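PDB 7M13: GDP-L-fucose synthase from Campylobacter jejuni subsp. jejuni serotype O:2, which acts as a GDP-D-glycero-L-gluco-heptose synthase of capsular polysaccharide biosynthesis, an NADPH-binding relative of the enzymes that make GDP-L-fucose. Local coordinates for residues Asn169-Lys174 and Arg183-Leu188; Lys54-Glu59 and Asn92-Asn97; Tyr113-Pro116 and Pro122-Glu125. One frame throughout, in Å; residues are numbered along the deposited sequence.

Interaction 1. Residues Asn169-Lys174 and Arg183-Leu188. With NAP (NADP nicotinamide-adenine-dinucleotide phosphate), chain E.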
loop_
_atom_site.group_PDB
_atom_site.type_symbol
_atom_site.label_atom_id
_atom_site.label_comp_id
_atom_site.label_asym_id
_atom_site.label_seq_id
_atom_site.Cartn_x
_atom_site.Cartn_y
_atom_site.Cartn_z
ATOM N N ASN B 169 12.254 -16.726 -5.499
ATOM C CA ASN B 169 13.592 -16.941 -4.884
ATOM C C ASN B 169 14.646 -16.718 -5.948
ATOM O O ASN B 169 14.624 -17.403 -6.961
ATOM C CB ASN B 169 13.807 -18.342 -4.287
ATOM C CG ASN B 169 12.887 -18.653 -3.136
ATOM O OD1 ASN B 169 13.083 -18.154 -2.031
ATOM N ND2 ASN B 169 11.852 -19.432 -3.430
ATOM N N LEU B 170 15.551 -15.779 -5.703
ATOM C CA LEU B 170 16.654 -15.456 -6.615
ATOM C C LEU B 170 17.903 -16.188 -6.140
ATOM O O LEU B 170 18.095 -16.359 -4.924
ATOM C CB LEU B 170 16.838 -13.940 -6.599
ATOM C CG LEU B 170 17.819 -13.379 -7.609
ATOM C CD1 LEU B 170 17.371 -13.612 -9.035
ATOM C CD2 LEU B 170 17.994 -11.886 -7.330
ATOM N N TYR B 171 18.695 -16.608 -7.098
ATOM C CA TYR B 171 20.085 -17.041 -6.841
ATOM C C TYR B 171 20.864 -16.581 -8.053
ATOM O O TYR B 171 20.304 -16.007 -8.967
ATOM C CB TYR B 171 20.149 -18.550 -6.562
ATOM C CG TYR B 171 20.013 -19.441 -7.768
ATOM C CD1 TYR B 171 18.809 -19.591 -8.446
ATOM C CD2 TYR B 171 21.104 -20.144 -8.272
ATOM C CE1 TYR B 171 18.683 -20.382 -9.578
ATOM C CE2 TYR B 171 20.983 -20.971 -9.376
ATOM C CZ TYR B 171 19.781 -21.095 -10.046
ATOM O OH TYR B 171 19.678 -21.888 -11.145
ATOM N N GLY B 172 22.166 -16.776 -8.091
ATOM C CA GLY B 172 22.855 -16.426 -9.340
ATOM C C GLY B 172 24.314 -16.740 -9.233
ATOM O O GLY B 172 24.710 -17.297 -8.208
ATOM N N THR B 173 25.077 -16.379 -10.249
ATOM C CA THR B 173 26.515 -16.709 -10.299
ATOM C C THR B 173 27.189 -15.928 -9.166
ATOM O O THR B 173 27.750 -16.570 -8.249
ATOM C CB THR B 173 27.030 -16.440 -11.710
ATOM O OG1 THR B 173 26.311 -17.344 -12.554
ATOM C CG2 THR B 173 28.524 -16.635 -11.842
ATOM N N LYS B 174 27.051 -14.595 -9.179
ATOM C CA LYS B 174 27.620 -13.703 -8.139
ATOM C C LYS B 174 26.564 -13.407 -7.071
ATOM O O LYS B 174 26.097 -12.252 -7.000
ATOM C CB LYS B 174 28.139 -12.418 -8.776
ATOM C CG LYS B 174 29.130 -12.632 -9.914
ATOM C CD LYS B 174 29.932 -11.383 -10.220
ATOM C CE LYS B 174 31.141 -11.641 -11.097
ATOM N NZ LYS B 174 30.763 -12.338 -12.347
ATOM N N ARG B 183 18.654 -16.499 2.150
ATOM C CA ARG B 183 19.003 -16.684 0.722
ATOM C C ARG B 183 19.233 -18.173 0.509
ATOM O O ARG B 183 20.404 -18.621 0.650
ATOM C CB ARG B 183 20.195 -15.812 0.361
ATOM C CG ARG B 183 19.844 -14.340 0.462
ATOM C CD ARG B 183 20.925 -13.470 -0.081
ATOM N NE ARG B 183 20.591 -12.089 0.226
ATOM C CZ ARG B 183 20.127 -11.196 -0.645
ATOM N NH1 ARG B 183 19.881 -9.966 -0.214
ATOM N NH2 ARG B 183 19.959 -11.505 -1.926
ATOM N N VAL B 184 18.145 -18.898 0.228
ATOM C CA VAL B 184 18.052 -20.364 0.492
ATOM C C VAL B 184 19.146 -21.055 -0.328
ATOM O O VAL B 184 19.914 -21.844 0.255
ATOM C CB VAL B 184 16.654 -20.937 0.177
ATOM C CG1 VAL B 184 16.646 -22.458 0.161
ATOM C CG2 VAL B 184 15.605 -20.414 1.144
ATOM N N LEU B 185 19.203 -20.816 -1.643
ATOM C CA LEU B 185 20.083 -21.638 -2.513
ATOM C C LEU B 185 21.536 -21.236 -2.281
ATOM O O LEU B 185 22.370 -22.101 -2.040
ATOM C CB LEU B 185 19.639 -21.540 -3.974
ATOM C CG LEU B 185 20.177 -22.607 -4.924
ATOM C CD1 LEU B 185 20.363 -23.952 -4.233
ATOM C CD2 LEU B 185 19.289 -22.769 -6.142
ATOM N N PRO B 186 21.925 -19.940 -2.279
ATOM C CA PRO B 186 23.315 -19.586 -1.996
ATOM C C PRO B 186 23.819 -20.140 -0.659
ATOM O O PRO B 186 24.948 -20.604 -0.639
ATOM C CB PRO B 186 23.316 -18.046 -2.014
ATOM C CG PRO B 186 22.194 -17.727 -2.995
ATOM C CD PRO B 186 21.130 -18.760 -2.676
ATOM N N ALA B 187 22.986 -20.119 0.382
ATOM C CA ALA B 187 23.345 -20.601 1.741
ATOM C C ALA B 187 23.474 -22.123 1.730
ATOM O O ALA B 187 24.415 -22.636 2.359
ATOM C CB ALA B 187 22.321 -20.188 2.763
ATOM N N LEU B 188 22.558 -22.818 1.051
ATOM C CA LEU B 188 22.624 -24.291 0.905
ATOM C C LEU B 188 23.957 -24.660 0.242
ATOM O O LEU B 188 24.648 -25.560 0.762
ATOM C CB LEU B 188 21.417 -24.766 0.085
ATOM C CG LEU B 188 21.171 -26.273 0.087
ATOM C CD1 LEU B 188 21.077 -26.819 1.502
ATOM C CD2 LEU B 188 19.901 -26.585 -0.682
HETATM P PA NAP E . 19.686 -7.362 -2.708
HETATM O O1A NAP E . 19.143 -7.500 -1.316
HETATM O O2A NAP E . 20.765 -8.331 -3.126
HETATM O O5B NAP E . 20.266 -5.927 -2.973
HETATM C C5B NAP E . 19.516 -4.762 -2.631
HETATM C C4B NAP E . 20.387 -3.585 -2.937
HETATM O O4B NAP E . 19.598 -2.398 -2.685
HETATM C C3B NAP E . 21.653 -3.474 -2.062
HETATM O O3B NAP E . 22.799 -3.353 -2.897
HETATM C C2B NAP E . 21.380 -2.251 -1.194
HETATM O O2B NAP E . 22.542 -1.463 -0.928
HETATM C C1B NAP E . 20.440 -1.440 -2.078
HETATM N N9A NAP E . 19.639 -0.521 -1.297
HETATM C C8A NAP E . 18.753 -0.812 -0.305
HETATM N N7A NAP E . 18.267 0.244 0.301
HETATM C C5A NAP E . 18.884 1.304 -0.328
HETATM C C6A NAP E . 18.799 2.694 -0.128
HETATM N N6A NAP E . 18.061 3.270 0.827
HETATM N N1A NAP E . 19.563 3.471 -0.927
HETATM C C2A NAP E . 20.329 2.893 -1.862
HETATM N N3A NAP E . 20.492 1.596 -2.131
HETATM C C4A NAP E . 19.738 0.851 -1.313
HETATM O O3 NAP E . 18.468 -7.463 -3.737
HETATM P PN NAP E . 18.074 -8.674 -4.679
HETATM O O1N NAP E . 18.054 -9.908 -3.864
HETATM O O2N NAP E . 18.941 -8.587 -5.871
HETATM O O5D NAP E . 16.565 -8.263 -5.064
HETATM C C5D NAP E . 16.298 -7.502 -6.220
HETATM C C4D NAP E . 14.810 -7.328 -6.319
HETATM O O4D NAP E . 14.174 -8.624 -6.495
HETATM C C3D NAP E . 14.150 -6.684 -5.092
HETATM O O3D NAP E . 13.049 -5.852 -5.485
HETATM C C2D NAP E . 13.690 -7.896 -4.332
HETATM O O2D NAP E . 12.668 -7.620 -3.379
HETATM C C1D NAP E . 13.218 -8.801 -5.452
HETATM N N1N NAP E . 13.163 -10.212 -5.008
HETATM C C2N NAP E . 14.283 -10.883 -4.602
HETATM C C3N NAP E . 14.193 -12.143 -4.116
HETATM C C7N NAP E . 15.375 -12.915 -3.648
HETATM O O7N NAP E . 15.235 -14.126 -3.381
HETATM N N7N NAP E . 16.536 -12.274 -3.544
HETATM C C4N NAP E . 12.913 -12.820 -4.086
HETATM C C5N NAP E . 11.778 -12.068 -4.571
HETATM C C6N NAP E . 11.916 -10.828 -4.926
HETATM P P2B NAP E . 23.592 -1.917 0.215
HETATM O O1X NAP E . 24.356 -3.040 -0.430
HETATM O O2X NAP E . 22.867 -2.269 1.437
HETATM O O3X NAP E . 24.446 -0.654 0.436
HETATM O O HOH W 1 15.739 -17.693 -1.476
HETATM O O HOH W 2 17.565 -18.674 -3.142
#

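Interaction 2. Residues Lys54-Glu59 and Asn92-Asn97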
loop_
_atom_site.group_PDB
_atom_site.type_symbol
_atom_site.label_atom_id
_atom_site.label_comp_id
_atom_site.label_asym_id
_atom_site.label_seq_id
_atom_site.Cartn_x
_atom_site.Cartn_y
_atom_site.Cartn_z
ATOM N N LYS B 54 16.882 15.163 -6.850
ATOM C CA LYS B 54 18.092 15.830 -7.394
ATOM C C LYS B 54 18.805 14.913 -8.386
ATOM O O LYS B 54 19.252 15.383 -9.453
ATOM C CB LYS B 54 19.076 16.173 -6.273
ATOM C CG LYS B 54 18.773 17.437 -5.498
ATOM C CD LYS B 54 19.888 17.754 -4.535
ATOM C CE LYS B 54 19.655 19.020 -3.738
ATOM N NZ LYS B 54 20.426 18.984 -2.472
ATOM N N PHE B 55 18.938 13.631 -8.056
ATOM C CA PHE B 55 19.599 12.645 -8.943
ATOM C C PHE B 55 18.897 12.601 -10.301
ATOM O O PHE B 55 19.545 12.607 -11.363
ATOM C CB PHE B 55 19.625 11.253 -8.310
ATOM C CG PHE B 55 19.920 10.137 -9.269
ATOM C CD1 PHE B 55 21.218 9.918 -9.701
ATOM C CD2 PHE B 55 18.893 9.389 -9.824
ATOM C CE1 PHE B 55 21.509 8.899 -10.587
ATOM C CE2 PHE B 55 19.176 8.407 -10.757
ATOM C CZ PHE B 55 20.476 8.174 -11.147
ATOM N N PHE B 56 17.571 12.455 -10.317
ATOM C CA PHE B 56 16.823 12.346 -11.584
ATOM C C PHE B 56 16.945 13.621 -12.406
ATOM O O PHE B 56 17.126 13.540 -13.633
ATOM C CB PHE B 56 15.367 11.951 -11.340
ATOM C CG PHE B 56 15.190 10.458 -11.254
ATOM C CD1 PHE B 56 14.983 9.706 -12.397
ATOM C CD2 PHE B 56 15.261 9.794 -10.042
ATOM C CE1 PHE B 56 14.888 8.327 -12.309
ATOM C CE2 PHE B 56 15.114 8.427 -9.944
ATOM C CZ PHE B 56 14.943 7.698 -11.097
ATOM N N LYS B 57 16.910 14.782 -11.749
ATOM C CA LYS B 57 17.002 16.082 -12.465
ATOM C C LYS B 57 18.419 16.246 -13.035
ATOM O O LYS B 57 18.546 16.775 -14.163
ATOM C CB LYS B 57 16.606 17.215 -11.507
ATOM C CG LYS B 57 16.105 18.496 -12.178
ATOM C CD LYS B 57 14.834 18.334 -13.003
ATOM C CE LYS B 57 13.575 17.998 -12.223
ATOM N NZ LYS B 57 12.351 18.151 -13.052
ATOM N N GLU B 58 19.451 15.753 -12.337
ATOM C CA GLU B 58 20.862 15.897 -12.813
ATOM C C GLU B 58 21.168 14.882 -13.927
ATOM O O GLU B 58 21.841 15.224 -14.934
ATOM C CB GLU B 58 21.827 15.742 -11.637
ATOM C CG GLU B 58 23.308 15.669 -12.007
ATOM C CD GLU B 58 23.880 16.899 -12.690
ATOM O OE1 GLU B 58 23.197 17.943 -12.708
ATOM O OE2 GLU B 58 24.998 16.754 -13.254
ATOM N N GLU B 59 20.774 13.625 -13.739
ATOM C CA GLU B 59 21.278 12.516 -14.585
ATOM C C GLU B 59 20.288 12.198 -15.714
ATOM O O GLU B 59 20.742 11.660 -16.752
ATOM C CB GLU B 59 21.558 11.281 -13.744
ATOM C CG GLU B 59 22.691 11.474 -12.768
ATOM C CD GLU B 59 24.077 11.447 -13.393
ATOM O OE1 GLU B 59 24.197 11.015 -14.542
ATOM O OE2 GLU B 59 25.027 11.881 -12.702
ATOM N N ASN B 92 8.375 4.825 -4.084
ATOM C CA ASN B 92 7.653 6.071 -4.402
ATOM C C ASN B 92 8.658 7.079 -4.971
ATOM O O ASN B 92 8.370 7.759 -5.971
ATOM C CB ASN B 92 6.972 6.638 -3.164
ATOM C CG ASN B 92 5.789 5.820 -2.697
ATOM O OD1 ASN B 92 5.364 4.900 -3.372
ATOM N ND2 ASN B 92 5.310 6.184 -1.524
ATOM N N ASN B 93 9.814 7.190 -4.340
ATOM C CA ASN B 93 10.805 8.193 -4.794
ATOM C C ASN B 93 11.273 7.866 -6.216
ATOM O O ASN B 93 11.319 8.775 -7.061
ATOM C CB ASN B 93 11.983 8.240 -3.837
ATOM C CG ASN B 93 11.675 8.862 -2.483
ATOM O OD1 ASN B 93 10.703 9.595 -2.346
ATOM N ND2 ASN B 93 12.524 8.548 -1.518
ATOM N N VAL B 94 11.577 6.606 -6.512
ATOM C CA VAL B 94 12.137 6.281 -7.851
ATOM C C VAL B 94 11.017 6.328 -8.890
ATOM O O VAL B 94 11.202 6.912 -9.955
ATOM C CB VAL B 94 12.849 4.923 -7.804
ATOM C CG1 VAL B 94 13.223 4.428 -9.181
ATOM C CG2 VAL B 94 14.061 5.022 -6.890
ATOM N N ILE B 95 9.837 5.800 -8.586
ATOM C CA ILE B 95 8.764 5.736 -9.597
ATOM C C ILE B 95 8.284 7.165 -9.901
ATOM O O ILE B 95 8.164 7.553 -11.071
ATOM C CB ILE B 95 7.626 4.811 -9.162
ATOM C CG1 ILE B 95 8.100 3.364 -9.114
ATOM C CG2 ILE B 95 6.445 4.985 -10.101
ATOM C CD1 ILE B 95 7.158 2.440 -8.371
ATOM N N HIS B 96 7.999 7.969 -8.874
ATOM C CA HIS B 96 7.461 9.320 -9.120
ATOM C C HIS B 96 8.517 10.185 -9.827
ATOM O O HIS B 96 8.135 10.924 -10.748
ATOM C CB HIS B 96 6.984 9.975 -7.821
ATOM C CG HIS B 96 6.394 11.306 -8.063
ATOM N ND1 HIS B 96 5.183 11.407 -8.665
ATOM C CD2 HIS B 96 6.831 12.563 -7.816
ATOM C CE1 HIS B 96 4.870 12.695 -8.781
ATOM N NE2 HIS B 96 5.853 13.420 -8.264
ATOM N N ASN B 97 9.771 10.146 -9.376
ATOM C CA ASN B 97 10.823 10.995 -9.996
ATOM C C ASN B 97 11.178 10.485 -11.390
ATOM O O ASN B 97 11.504 11.303 -12.240
ATOM C CB ASN B 97 12.011 11.219 -9.072
ATOM C CG ASN B 97 11.586 12.159 -7.965
ATOM O OD1 ASN B 97 11.408 13.362 -8.227
ATOM N ND2 ASN B 97 11.246 11.618 -6.799
#

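Interaction 3. Residues Tyr113-Pro116 and Pro122-Glu125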
loop_
_atom_site.group_PDB
_atom_site.type_symbol
_atom_site.label_atom_id
_atom_site.label_comp_id
_atom_site.label_asym_id
_atom_site.label_seq_id
_atom_site.Cartn_x
_atom_site.Cartn_y
_atom_site.Cartn_z
ATOM N N TYR B 113 5.690 -12.766 -1.843
ATOM C CA TYR B 113 5.055 -12.404 -0.556
ATOM C C TYR B 113 3.926 -11.407 -0.804
ATOM O O TYR B 113 3.146 -11.170 0.151
ATOM C CB TYR B 113 6.065 -11.823 0.430
ATOM C CG TYR B 113 6.991 -12.838 1.059
ATOM C CD1 TYR B 113 6.506 -13.946 1.736
ATOM C CD2 TYR B 113 8.354 -12.649 1.020
ATOM C CE1 TYR B 113 7.357 -14.852 2.348
ATOM C CE2 TYR B 113 9.221 -13.548 1.621
ATOM C CZ TYR B 113 8.720 -14.658 2.271
ATOM O OH TYR B 113 9.583 -15.523 2.869
ATOM N N MET B 114 3.739 -10.980 -2.058
ATOM C CA MET B 114 2.634 -10.048 -2.416
ATOM C C MET B 114 1.348 -10.847 -2.679
ATOM O O MET B 114 0.304 -10.215 -2.932
ATOM C CB MET B 114 2.990 -9.234 -3.665
ATOM C CG MET B 114 2.454 -9.837 -4.950
ATOM S SD MET B 114 2.987 -8.926 -6.422
ATOM C CE MET B 114 4.574 -8.305 -5.869
ATOM N N TYR B 115 1.432 -12.182 -2.622
ATOM C CA TYR B 115 0.298 -13.082 -2.849
ATOM C C TYR B 115 -0.212 -13.655 -1.540
ATOM O O TYR B 115 0.557 -13.876 -0.601
ATOM C CB TYR B 115 0.667 -14.185 -3.842
ATOM C CG TYR B 115 0.822 -13.707 -5.252
ATOM C CD1 TYR B 115 -0.208 -13.123 -5.979
ATOM C CD2 TYR B 115 2.042 -13.867 -5.896
ATOM C CE1 TYR B 115 -0.036 -12.724 -7.296
ATOM C CE2 TYR B 115 2.222 -13.480 -7.211
ATOM C CZ TYR B 115 1.188 -12.887 -7.905
ATOM O OH TYR B 115 1.361 -12.500 -9.194
ATOM N N PRO B 116 -1.511 -14.005 -1.485
ATOM C CA PRO B 116 -2.098 -14.594 -0.284
ATOM C C PRO B 116 -1.342 -15.859 0.141
ATOM O O PRO B 116 -0.988 -16.649 -0.721
ATOM C CB PRO B 116 -3.531 -14.942 -0.676
ATOM C CG PRO B 116 -3.852 -13.980 -1.818
ATOM C CD PRO B 116 -2.522 -13.826 -2.548
ATOM N N PRO B 122 -0.152 -23.358 -9.083
ATOM C CA PRO B 122 0.791 -22.254 -9.248
ATOM C C PRO B 122 0.060 -20.912 -9.175
ATOM O O PRO B 122 -1.079 -20.786 -9.593
ATOM C CB PRO B 122 1.402 -22.528 -10.617
ATOM C CG PRO B 122 0.253 -23.180 -11.382
ATOM C CD PRO B 122 -0.430 -24.048 -10.354
ATOM N N LEU B 123 0.762 -19.893 -8.668
ATOM C CA LEU B 123 0.150 -18.574 -8.394
ATOM C C LEU B 123 -0.039 -17.785 -9.677
ATOM O O LEU B 123 0.957 -17.525 -10.397
ATOM C CB LEU B 123 1.069 -17.799 -7.451
ATOM C CG LEU B 123 1.285 -18.436 -6.095
ATOM C CD1 LEU B 123 2.518 -17.846 -5.427
ATOM C CD2 LEU B 123 0.036 -18.252 -5.240
ATOM N N LYS B 124 -1.273 -17.408 -9.986
ATOM C CA LYS B 124 -1.614 -16.525 -11.106
ATOM C C LYS B 124 -1.511 -15.082 -10.635
ATOM O O LYS B 124 -1.799 -14.793 -9.474
ATOM C CB LYS B 124 -3.021 -16.860 -11.569
ATOM C CG LYS B 124 -3.196 -18.255 -12.151
ATOM C CD LYS B 124 -4.582 -18.447 -12.765
ATOM C CE LYS B 124 -4.872 -17.606 -13.983
ATOM N NZ LYS B 124 -6.239 -17.844 -14.510
ATOM N N GLU B 125 -1.290 -14.196 -11.581
ATOM C CA GLU B 125 -1.204 -12.740 -11.280
ATOM C C GLU B 125 -2.509 -12.304 -10.607
ATOM O O GLU B 125 -2.477 -11.405 -9.741
ATOM C CB GLU B 125 -0.862 -12.019 -12.567
ATOM C CG GLU B 125 0.573 -12.231 -13.007
ATOM C CD GLU B 125 0.849 -13.400 -13.950
ATOM O OE1 GLU B 125 -0.091 -14.248 -14.162
ATOM O OE2 GLU B 125 1.977 -13.479 -14.517
#

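Interaction 1. Residues Asn169-Lys174 and Arg183-Leu188
Y171, at the end of strand 162-171, and L185, in the first turn of helix 184-199, bring their CA atoms to 6.3 Å, so the helix starts beside the end of the strand. This is the loop connection from a strand to the following helix in the Rossmann fold, running past the cofactor. No direct hydrogen bond joins the segments; two waters bridge them. One gives a hydrogen to the side-chain OD1 of N169 and accepts from N of V184; the other, linking backbone to backbone, donates to O of L170 and accepts from N of L185. Both use first-turn amides of the helix. CG of Y171 stands between the backbone N and the carbonyl carbon (chi1 76°), which lays the ring alongside L185. There CD2 of L185 sits over the ring centre, 3.8 Å from the Y171 centroid, a CH-pi contact. P186 adds its CD, 4.0 Å from CB of Y171. Beyond this apolar patch the same segments hold the NADP: N of L170 donates almost straight to the carboxamide oxygen O7N at 2.9 Å. The guanidinium of R183, the N-cap residue, spans the diphosphate on its extended chain: NH1 bonds O1A at 2.8 Å, while NH2 reaches O1N at 3.2 Å.

Interaction 2. Residues Lys54-Glu59 and Asn92-Asn97
The F56 ring is sandwiched: C of N97 lies 4.0 Å above one face, offset toward the rim, and CE2 of its own neighbour F55 lies over the centre of the opposite face. In turn, CE2 of F56 meets the F55 ring at its edge, in plane. The contact illustrates helix-to-helix packing in a Rossmann fold, where helix 49-59 and helix 80-100 lie next to each other and both lean on strand 63-66: F56 and V94 each touch V64, and V94 also touches L66.

F56 supplies most of what passes between the helices. Its CD2 comes to 3.7 Å from CB of N97, and its far end, CZ, stands 4.2 Å from CG1 of V94, the two side chains crossing at about a right angle. That methyl is put there by the first torsion of V94, which sets CG1 opposite the backbone N (chi1 170°). CZ also approaches O of V94 at 4.0 Å, obliquely to the ring.

N97 is polar, yet it meets the phenylalanine through its CB and backbone, its amide plane tilted 27° from the ring. The amide turns back along its own helix and closes on the preceding turn, an internal bond that holds it in place. On the outer side of helix 80-100, H96 stacks on Y85 of the second subunit and N92 packs on L88 of that subunit, so the same helix serves the dimer interface. Toward the cofactor side, ND2 of N93 bonds O of L46, an NADPH-binding residue. O of N93 takes two donors, N of N97 at 3.1 Å and, on a lone pair in the carbonyl plane, ND2 of N97 at 2.9 Å.

Interaction 3. Residues Tyr113-Pro116 and Pro122-Glu125
OH of Y115, which stands against E125, is hydrogen-bonded to OD1 of N278, and OE2 of E125 to the backbone N of N278, so both segments are tied through buried side chains to strand 277-278, a neighbour of strand 162-171 in the sheet. The two segments belong to the long loop between strand 105-111 and helix 138-158 of the Rossmann fold, just past S111, which is predicted to be important for catalysis.

No hydrogen bond runs directly from one segment to the other. The Y115 ring does the joining instead, set toward 122-125 with CG beside the backbone N and opposite the carbonyl carbon (chi1 -71°). Its CE1 faces two backbone carbonyls: O of K124 at 3.5 Å, placed obliquely, and O of E125 at 3.7 Å, in the ring plane at the edge. Such oxygens would favour the slightly positive rim of an aromatic ring. Over the middle of one face lies CG of M114, the residue just before, which approaches to 4.1 Å above the plane of the Y115 ring.

Farther out, OH of Y115 is 3.3 Å from CA of E125 and 3.9 Å from CG of E125, the two side chains running side by side in the same direction. The E125 chain is bent, and its carboxylate stands nearly perpendicular to the ring, at 81°. The guanidinium of R317 holds the carbonyls of Y115 and P116, while L123 makes backbone hydrogen bonds with L318 and D320. L123 and Y115 slide past each other in opposite directions, and CD1 of L123 lies 4.0 Å from CD2 of Y115.

How the interactions relate
From the N terminus, the three contacts follow in series; none nests in or crosses another. Interaction 2 comes first and closes the longest loop, spanning strand 63-66 and the start of helix 80-100, so it joins two successive helices of the nucleotide-binding fold. Interaction 3 then folds part of the loop after strand 105-111 back on itself, before helix 138-158. Interaction 1 closes last, over the few residues between strand 162-171 and helix 184-199. It grips NADP directly and approaches interaction 3 to about 7 Å between nearest atoms. Interaction 2, out by the second subunit, stays about 17 Å from interaction 1 and about 11 Å from interaction 3, again between nearest atoms.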